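Long-range contact in telomerase reverse transcriptase (Candida albicans SC5314, PDB 6ZDQ), which probably elongates telomeres as a reverse transcriptase, adding simple sequence repeats to chromosome ends by copying a template within the telomerase RNA: residues A[582-586]-A[643-648]. Residues are numbered along the deposited sequence; the frame is centred on the assembly and turned at random.
Sequences KTFYQ and DISNYT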
loop_
_atom_site.group_PDB
_atom_site.type_symbol
_atom_site.label_atom_id
_atom_site.label_comp_id
_atom_site.label_asym_id
_atom_site.label_seq_id
_atom_site.Cartn_x
_atom_site.Cartn_y
_atom_site.Cartn_z
ATOM N N LYS A 582 -4.246 -15.647 11.428
ATOM C CA LYS A 582 -4.992 -15.408 12.659
ATOM C C LYS A 582 -5.243 -13.920 12.865
ATOM O O LYS A 582 -6.384 -13.493 13.075
ATOM C CB LYS A 582 -4.233 -16.001 13.848
ATOM C CG LYS A 582 -4.919 -15.827 15.187
ATOM C CD LYS A 582 -4.089 -16.457 16.291
ATOM C CE LYS A 582 -4.766 -16.325 17.640
ATOM N NZ LYS A 582 -3.980 -17.002 18.707
ATOM N N THR A 583 -4.183 -13.110 12.800
ATOM C CA THR A 583 -4.337 -11.668 12.953
ATOM C C THR A 583 -5.095 -11.038 11.792
ATOM O O THR A 583 -5.601 -9.921 11.936
ATOM C CB THR A 583 -2.970 -10.997 13.101
ATOM O OG1 THR A 583 -2.179 -11.254 11.934
ATOM C CG2 THR A 583 -2.242 -11.531 14.327
ATOM N N PHE A 584 -5.178 -11.717 10.646
ATOM C CA PHE A 584 -5.957 -11.195 9.528
ATOM C C PHE A 584 -7.441 -11.483 9.706
ATOM O O PHE A 584 -8.279 -10.606 9.469
ATOM C CB PHE A 584 -5.449 -11.785 8.210
ATOM C CG PHE A 584 -6.238 -11.356 7.006
ATOM C CD1 PHE A 584 -5.971 -10.149 6.380
ATOM C CD2 PHE A 584 -7.240 -12.164 6.492
ATOM C CE1 PHE A 584 -6.694 -9.753 5.270
ATOM C CE2 PHE A 584 -7.966 -11.773 5.384
ATOM C CZ PHE A 584 -7.692 -10.566 4.771
ATOM N N TYR A 585 -7.782 -12.710 10.108
ATOM C CA TYR A 585 -9.179 -13.059 10.341
ATOM C C TYR A 585 -9.776 -12.212 11.457
ATOM O O TYR A 585 -10.847 -11.616 11.296
ATOM C CB TYR A 585 -9.292 -14.549 10.668
ATOM C CG TYR A 585 -10.707 -15.019 10.911
ATOM C CD1 TYR A 585 -11.512 -15.432 9.857
ATOM C CD2 TYR A 585 -11.237 -15.056 12.195
ATOM C CE1 TYR A 585 -12.806 -15.864 10.074
ATOM C CE2 TYR A 585 -12.528 -15.487 12.423
ATOM C CZ TYR A 585 -13.309 -15.889 11.360
ATOM O OH TYR A 585 -14.597 -16.320 11.585
ATOM N N GLN A 586 -9.094 -12.150 12.604
ATOM C CA GLN A 586 -9.591 -11.377 13.735
ATOM C C GLN A 586 -9.659 -9.885 13.437
ATOM O O GLN A 586 -10.433 -9.171 14.084
ATOM C CB GLN A 586 -8.717 -11.630 14.965
ATOM C CG GLN A 586 -8.746 -13.073 15.449
ATOM C CD GLN A 586 -7.926 -13.289 16.706
ATOM O OE1 GLN A 586 -7.254 -12.378 17.189
ATOM N NE2 GLN A 586 -7.981 -14.501 17.245
ATOM N N ASP A 643 -8.859 -20.824 18.230
ATOM C CA ASP A 643 -8.773 -19.406 18.570
ATOM C C ASP A 643 -9.703 -18.568 17.699
ATOM O O ASP A 643 -10.431 -17.705 18.203
ATOM C CB ASP A 643 -7.330 -18.920 18.437
ATOM C CG ASP A 643 -6.397 -19.573 19.440
ATOM O OD1 ASP A 643 -6.854 -19.901 20.554
ATOM O OD2 ASP A 643 -5.206 -19.756 19.110
ATOM N N ILE A 644 -9.694 -18.808 16.386
ATOM C CA ILE A 644 -10.514 -17.992 15.496
ATOM C C ILE A 644 -11.988 -18.358 15.622
ATOM O O ILE A 644 -12.861 -17.490 15.499
ATOM C CB ILE A 644 -10.020 -18.108 14.041
ATOM C CG1 ILE A 644 -10.039 -19.564 13.573
ATOM C CG2 ILE A 644 -8.624 -17.519 13.904
ATOM C CD1 ILE A 644 -9.586 -19.748 12.138
ATOM N N SER A 645 -12.300 -19.634 15.870
ATOM C CA SER A 645 -13.698 -20.017 16.032
ATOM C C SER A 645 -14.262 -19.523 17.358
ATOM O O SER A 645 -15.445 -19.174 17.434
ATOM C CB SER A 645 -13.850 -21.535 15.909
ATOM O OG SER A 645 -13.014 -22.210 16.830
ATOM N N ASN A 646 -13.435 -19.481 18.408
ATOM C CA ASN A 646 -13.872 -18.889 19.670
ATOM C C ASN A 646 -14.052 -17.383 19.535
ATOM O O ASN A 646 -15.033 -16.822 20.037
ATOM C CB ASN A 646 -12.871 -19.212 20.781
ATOM C CG ASN A 646 -13.251 -18.582 22.110
ATOM O OD1 ASN A 646 -14.048 -19.137 22.866
ATOM N ND2 ASN A 646 -12.676 -17.421 22.403
ATOM N N TYR A 647 -13.105 -16.712 18.873
ATOM C CA TYR A 647 -13.218 -15.272 18.653
ATOM C C TYR A 647 -14.503 -14.923 17.915
ATOM O O TYR A 647 -15.136 -13.901 18.205
ATOM C CB TYR A 647 -11.997 -14.767 17.881
ATOM C CG TYR A 647 -12.011 -13.284 17.579
ATOM C CD1 TYR A 647 -11.468 -12.368 18.470
ATOM C CD2 TYR A 647 -12.560 -12.799 16.397
ATOM C CE1 TYR A 647 -11.476 -11.012 18.196
ATOM C CE2 TYR A 647 -12.573 -11.445 16.116
ATOM C CZ TYR A 647 -12.029 -10.556 17.018
ATOM O OH TYR A 647 -12.043 -9.208 16.737
ATOM N N THR A 648 -14.899 -15.757 16.952
ATOM C CA THR A 648 -16.117 -15.493 16.192
ATOM C C THR A 648 -17.347 -15.515 17.091
ATOM O O THR A 648 -18.244 -14.676 16.950
ATOM C CB THR A 648 -16.258 -16.517 15.064
ATOM O OG1 THR A 648 -15.068 -16.518 14.268
ATOM C CG2 THR A 648 -17.450 -16.186 14.180
#
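Tyr585 and Gln586 on helix 574-588 meet Ile644, Tyr647 and Thr648 on helix 634-656, a worked example of how two nearly parallel helices (13° between the axes of the short segments, 10.3 Å apart) can grade their interface from a buried side with an aromatic ring and hydroxyls to a partly exposed salt bridge. On the buried side, the Tyr585 ring, carried across by a chi1 of -179° that sets CG anti to the backbone N, crosses Ile644 at about a right angle, with CD2 3.8 Å from CB of Ile644. Its OH donates a hydrogen bond to OG1 of Thr648, which lies in the ring plane, at 2.7 Å. OG1 of Thr648 in turn donates to Ile644 O, so the relay runs Tyr585 to Thr648 to Ile644; Thr648 N reaches the same oxygen from the opposite face of its plane. Met608 of helix 602-626 touches both Tyr585 and Thr648.

Gln586 lies over the Tyr647 ring. Its CG makes a CH-pi contact 3.9 Å from the ring centroid, and its amide stacks with only 14° between the planes; the Tyr647 hydroxyl is hydrogen-bonded to Lys651. At the more exposed end, the extended Lys582 chain brings NZ to Asp643 OD2 (3.0 Å) from above the carboxylate plane, and OD2 also pairs in a salt bridge with Lys639. Two lysines at this carboxylate would be expected to stabilise its charged form, while the Tyr585 and Thr648 hydroxyls each donate to the next atom beside the Ile644 contact, in an all-helical C-terminal region that probably corresponds to the thumb of telomerase.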